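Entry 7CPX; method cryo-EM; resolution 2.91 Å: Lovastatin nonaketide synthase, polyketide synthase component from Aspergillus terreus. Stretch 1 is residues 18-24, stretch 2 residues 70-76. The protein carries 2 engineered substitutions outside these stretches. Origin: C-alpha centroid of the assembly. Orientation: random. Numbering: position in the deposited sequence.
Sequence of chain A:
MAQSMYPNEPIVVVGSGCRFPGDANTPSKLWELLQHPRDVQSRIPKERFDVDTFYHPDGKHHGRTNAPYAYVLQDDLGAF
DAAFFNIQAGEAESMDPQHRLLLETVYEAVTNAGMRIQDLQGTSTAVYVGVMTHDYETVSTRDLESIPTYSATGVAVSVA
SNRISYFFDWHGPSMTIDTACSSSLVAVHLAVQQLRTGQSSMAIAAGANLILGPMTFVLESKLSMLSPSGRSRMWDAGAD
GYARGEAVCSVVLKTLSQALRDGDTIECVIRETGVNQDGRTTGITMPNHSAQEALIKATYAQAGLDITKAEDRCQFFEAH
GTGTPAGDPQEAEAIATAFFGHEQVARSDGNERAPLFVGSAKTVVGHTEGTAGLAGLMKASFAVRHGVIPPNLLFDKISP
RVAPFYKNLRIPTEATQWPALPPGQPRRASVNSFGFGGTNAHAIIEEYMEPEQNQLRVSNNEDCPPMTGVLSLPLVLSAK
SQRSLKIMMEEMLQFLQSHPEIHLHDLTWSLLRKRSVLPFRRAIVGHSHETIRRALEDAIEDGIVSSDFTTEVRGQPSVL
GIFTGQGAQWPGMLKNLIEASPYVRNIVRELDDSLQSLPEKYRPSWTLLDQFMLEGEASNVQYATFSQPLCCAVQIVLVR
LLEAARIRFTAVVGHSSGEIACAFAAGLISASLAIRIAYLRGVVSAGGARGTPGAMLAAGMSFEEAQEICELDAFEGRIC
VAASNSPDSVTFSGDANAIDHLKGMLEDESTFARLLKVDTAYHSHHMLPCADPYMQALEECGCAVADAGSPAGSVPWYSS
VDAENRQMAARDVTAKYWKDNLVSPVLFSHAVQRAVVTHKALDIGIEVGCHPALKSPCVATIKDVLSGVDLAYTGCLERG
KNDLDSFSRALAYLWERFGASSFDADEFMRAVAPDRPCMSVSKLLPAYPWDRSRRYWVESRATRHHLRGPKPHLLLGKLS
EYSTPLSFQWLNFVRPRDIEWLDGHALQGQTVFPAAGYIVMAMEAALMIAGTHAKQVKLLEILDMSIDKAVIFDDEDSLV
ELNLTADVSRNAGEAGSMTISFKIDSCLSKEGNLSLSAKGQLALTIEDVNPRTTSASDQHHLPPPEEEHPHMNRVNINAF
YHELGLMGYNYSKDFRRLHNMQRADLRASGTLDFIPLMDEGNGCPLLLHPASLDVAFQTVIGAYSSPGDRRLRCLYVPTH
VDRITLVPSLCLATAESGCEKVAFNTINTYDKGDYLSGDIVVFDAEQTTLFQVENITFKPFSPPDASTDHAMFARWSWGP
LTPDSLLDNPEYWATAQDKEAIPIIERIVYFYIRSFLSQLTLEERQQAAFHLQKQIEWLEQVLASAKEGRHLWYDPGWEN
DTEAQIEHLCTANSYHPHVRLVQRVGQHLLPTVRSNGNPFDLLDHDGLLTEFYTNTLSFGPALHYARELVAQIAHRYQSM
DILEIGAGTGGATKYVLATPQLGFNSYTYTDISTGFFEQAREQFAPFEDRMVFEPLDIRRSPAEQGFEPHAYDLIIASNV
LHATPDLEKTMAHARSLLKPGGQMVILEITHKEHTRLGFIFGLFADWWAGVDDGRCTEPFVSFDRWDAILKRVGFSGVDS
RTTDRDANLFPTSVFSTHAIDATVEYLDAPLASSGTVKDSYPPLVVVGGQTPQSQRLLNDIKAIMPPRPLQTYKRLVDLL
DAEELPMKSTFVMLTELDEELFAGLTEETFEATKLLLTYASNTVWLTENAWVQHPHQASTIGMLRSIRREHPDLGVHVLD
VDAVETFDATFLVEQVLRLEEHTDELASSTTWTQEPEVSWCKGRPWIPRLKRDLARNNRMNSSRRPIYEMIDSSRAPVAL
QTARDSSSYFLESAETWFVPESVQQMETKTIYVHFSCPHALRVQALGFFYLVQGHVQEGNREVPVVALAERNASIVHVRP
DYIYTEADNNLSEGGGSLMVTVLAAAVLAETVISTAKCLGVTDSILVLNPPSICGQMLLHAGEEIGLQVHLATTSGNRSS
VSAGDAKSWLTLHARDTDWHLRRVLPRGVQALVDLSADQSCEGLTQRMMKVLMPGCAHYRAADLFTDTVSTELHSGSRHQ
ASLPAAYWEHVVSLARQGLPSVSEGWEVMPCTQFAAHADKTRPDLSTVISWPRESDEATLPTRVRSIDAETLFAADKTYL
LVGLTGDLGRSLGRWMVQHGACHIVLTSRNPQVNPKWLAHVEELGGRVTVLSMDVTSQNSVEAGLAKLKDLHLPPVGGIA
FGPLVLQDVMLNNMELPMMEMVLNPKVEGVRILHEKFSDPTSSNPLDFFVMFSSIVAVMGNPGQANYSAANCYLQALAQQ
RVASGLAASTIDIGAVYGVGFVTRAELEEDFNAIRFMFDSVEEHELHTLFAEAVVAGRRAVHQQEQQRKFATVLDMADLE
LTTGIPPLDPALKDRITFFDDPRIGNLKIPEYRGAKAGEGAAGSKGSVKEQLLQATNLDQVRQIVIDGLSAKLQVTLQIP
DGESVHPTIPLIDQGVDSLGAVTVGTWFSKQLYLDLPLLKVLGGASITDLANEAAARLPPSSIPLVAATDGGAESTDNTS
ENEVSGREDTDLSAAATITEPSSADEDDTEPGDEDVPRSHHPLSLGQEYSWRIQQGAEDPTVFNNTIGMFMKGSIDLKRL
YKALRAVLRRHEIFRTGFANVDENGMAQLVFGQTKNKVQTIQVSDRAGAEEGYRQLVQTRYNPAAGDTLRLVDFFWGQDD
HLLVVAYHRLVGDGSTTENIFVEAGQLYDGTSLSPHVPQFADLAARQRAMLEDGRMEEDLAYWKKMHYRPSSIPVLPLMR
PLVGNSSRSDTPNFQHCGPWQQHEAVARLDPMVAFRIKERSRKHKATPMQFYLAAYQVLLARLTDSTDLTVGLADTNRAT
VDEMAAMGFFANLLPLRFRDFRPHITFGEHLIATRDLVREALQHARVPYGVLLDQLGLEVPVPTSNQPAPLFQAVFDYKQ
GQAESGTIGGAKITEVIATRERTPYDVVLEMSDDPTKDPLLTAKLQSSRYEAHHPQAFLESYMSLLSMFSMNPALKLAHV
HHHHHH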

# COMPACT_ATOMS: atom_id res chain seq x y z
N CYS A 18 -22.15 -29.71 -23.59
CA CYS A 18 -20.90 -29.86 -22.86
C CYS A 18 -19.92 -28.77 -23.24
O CYS A 18 -19.74 -28.46 -24.42
N ARG A 19 -19.29 -28.18 -22.23
CA ARG A 19 -18.10 -27.34 -22.37
C ARG A 19 -17.06 -28.00 -21.49
O ARG A 19 -16.99 -27.74 -20.29
N PHE A 20 -16.28 -28.90 -22.09
CA PHE A 20 -15.30 -29.69 -21.37
C PHE A 20 -13.90 -29.41 -21.90
O PHE A 20 -13.74 -29.00 -23.06
N PRO A 21 -12.88 -29.61 -21.08
CA PRO A 21 -11.53 -29.24 -21.50
C PRO A 21 -11.05 -30.10 -22.65
O PRO A 21 -11.45 -31.26 -22.81
N GLY A 22 -10.18 -29.52 -23.48
CA GLY A 22 -9.72 -30.18 -24.68
C GLY A 22 -10.55 -29.87 -25.90
O GLY A 22 -10.68 -30.72 -26.78
N ASP A 23 -11.12 -28.67 -25.98
CA ASP A 23 -11.96 -28.24 -27.09
C ASP A 23 -13.26 -29.02 -27.17
O ASP A 23 -13.92 -29.03 -28.22
N ALA A 24 -13.66 -29.68 -26.08
CA ALA A 24 -14.89 -30.47 -26.06
C ALA A 24 -16.08 -29.55 -25.75
O ALA A 24 -16.64 -29.54 -24.66
N ALA A 70 -4.27 -27.78 -14.62
CA ALA A 70 -5.69 -28.08 -14.56
C ALA A 70 -6.17 -28.40 -15.97
O ALA A 70 -5.57 -27.99 -16.96
N TYR A 71 -7.27 -29.15 -16.03
CA TYR A 71 -7.93 -29.46 -17.30
C TYR A 71 -8.85 -28.29 -17.63
O TYR A 71 -10.06 -28.32 -17.41
N VAL A 72 -8.24 -27.24 -18.17
CA VAL A 72 -8.90 -25.96 -18.38
C VAL A 72 -9.56 -25.94 -19.75
O VAL A 72 -9.08 -26.55 -20.71
N LEU A 73 -10.68 -25.23 -19.83
CA LEU A 73 -11.35 -25.03 -21.11
C LEU A 73 -10.50 -24.13 -22.01
O LEU A 73 -9.88 -23.16 -21.55
N GLN A 74 -10.47 -24.45 -23.30
CA GLN A 74 -9.73 -23.68 -24.28
C GLN A 74 -10.58 -22.58 -24.91
O GLN A 74 -10.29 -22.15 -26.03
N ASP A 75 -11.62 -22.12 -24.22
CA ASP A 75 -12.51 -21.09 -24.71
C ASP A 75 -12.47 -19.89 -23.78
O ASP A 75 -12.23 -20.02 -22.58
N ASP A 76 -12.69 -18.71 -24.36
CA ASP A 76 -12.75 -17.47 -23.58
C ASP A 76 -14.09 -17.41 -22.87
O ASP A 76 -15.12 -17.11 -23.47

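Stretch 2 runs as an irregular segment alongside the turn of stretch 1, and the CA atoms come nearest at Pro 21 and Leu 73, Pro 21 CA lying 4.2 Å from Leu 73 CA. Ala 70 lies beyond reach, so the contact begins at Tyr 71. Its side chain (chi1 m) leaves the backbone sideways and its end leads away, but the first carbon still packs on the proline ring, with Tyr 71 CB 3.6 Å from Pro 21 CG. The backbone takes part as well: Tyr 71 O lies 3.1 Å from Pro 21 CB. Val 72 (chi1 t) points its side chain away and offers its carbonyl instead, with Val 72 O 3.4 Å from Pro 21 CB.

Leu 73 starts sideways, and its m, t rotamer brings the end of the chain nearer to stretch 1. Leu 73 CD2 lies 3.1 Å from Phe 20 C, 3.3 Å from Arg 19 O and 4.0 Å from Pro 21 CD. A branched aliphatic chain suits this buried place, where it meets both the proline ring and the backbone before it.

Gln 74 points toward stretch 1, and its m, p rotamer folds the amide back to the turn. There Gln 74 OE1 accepts two hydrogen bonds, from Gly 22 N at 2.7 Å and from Asp 23 N at 3.1 Å; a side-chain carbonyl can thus serve two successive backbone amides. Gly 22 suits its own backbone angles, at which a CB would jam against the preceding carbonyl oxygen. Nearby, Asp 23 (chi1 m) brings OD1 to 3.1 Å from Gln 74 CB.

Asp 75 (chi1 t) also points toward stretch 1 and forms a salt bridge with Arg 19 (chi1 m, chi2 m, chi3 t), Asp 75 OD2 lying 3.5 Å from Arg 19 NH1. Because the oxygen lies well out of the guanidinium plane, the attraction is one of charge alone.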

# COMPACT_ATOMS: atom_id res chain seq x y z
CB CYS A 18 -20.27 -31.23 -23.14
SG CYS A 18 -21.19 -32.62 -22.43
CB ARG A 19 -18.36 -25.91 -21.96
CG ARG A 19 -19.40 -25.19 -22.79
CD ARG A 19 -18.92 -24.97 -24.21
NE ARG A 19 -19.87 -24.16 -24.96
CZ ARG A 19 -19.93 -22.84 -24.91
NH1 ARG A 19 -19.09 -22.14 -24.16
NH2 ARG A 19 -20.85 -22.20 -25.62
CB PHE A 20 -15.60 -31.19 -21.51
CG PHE A 20 -16.55 -31.71 -20.47
CD1 PHE A 20 -17.89 -31.36 -20.50
CD2 PHE A 20 -16.10 -32.55 -19.47
CE1 PHE A 20 -18.76 -31.84 -19.55
CE2 PHE A 20 -16.97 -33.03 -18.52
CZ PHE A 20 -18.30 -32.67 -18.56
CB PRO A 21 -10.69 -29.46 -20.24
CG PRO A 21 -11.41 -30.53 -19.51
CD PRO A 21 -12.87 -30.35 -19.81
CB ASP A 23 -11.21 -28.34 -28.42
CG ASP A 23 -9.85 -27.67 -28.38
OD1 ASP A 23 -9.69 -26.69 -27.62
OD2 ASP A 23 -8.94 -28.13 -29.11
CB ALA A 24 -14.78 -31.60 -25.04
CB ALA A 70 -6.50 -26.92 -13.98
CB TYR A 71 -8.67 -30.78 -17.20
CG TYR A 71 -7.78 -31.98 -16.96
CD1 TYR A 71 -7.14 -32.16 -15.74
CD2 TYR A 71 -7.58 -32.94 -17.94
CE1 TYR A 71 -6.33 -33.25 -15.51
CE2 TYR A 71 -6.77 -34.04 -17.72
CZ TYR A 71 -6.15 -34.19 -16.50
OH TYR A 71 -5.34 -35.28 -16.28
CB VAL A 72 -7.89 -24.81 -18.23
CG1 VAL A 72 -8.57 -23.46 -18.39
CG2 VAL A 72 -7.18 -24.88 -16.88
CB LEU A 73 -12.72 -24.40 -20.91
CG LEU A 73 -13.71 -25.20 -20.06
CD1 LEU A 73 -15.01 -24.44 -19.89
CD2 LEU A 73 -13.97 -26.55 -20.67
CB GLN A 74 -9.18 -24.61 -25.37
CG GLN A 74 -8.07 -25.53 -24.89
CD GLN A 74 -8.56 -26.59 -23.92
OE1 GLN A 74 -9.76 -26.86 -23.83
NE2 GLN A 74 -7.64 -27.18 -23.17
CB ASP A 75 -13.95 -21.61 -24.82
CG ASP A 75 -14.89 -20.61 -25.45
OD1 ASP A 75 -14.42 -19.53 -25.87
OD2 ASP A 75 -16.11 -20.89 -25.53
CB ASP A 76 -12.56 -16.26 -24.49
CG ASP A 76 -12.54 -14.95 -23.73
OD1 ASP A 76 -12.58 -14.99 -22.48
OD2 ASP A 76 -12.49 -13.89 -24.37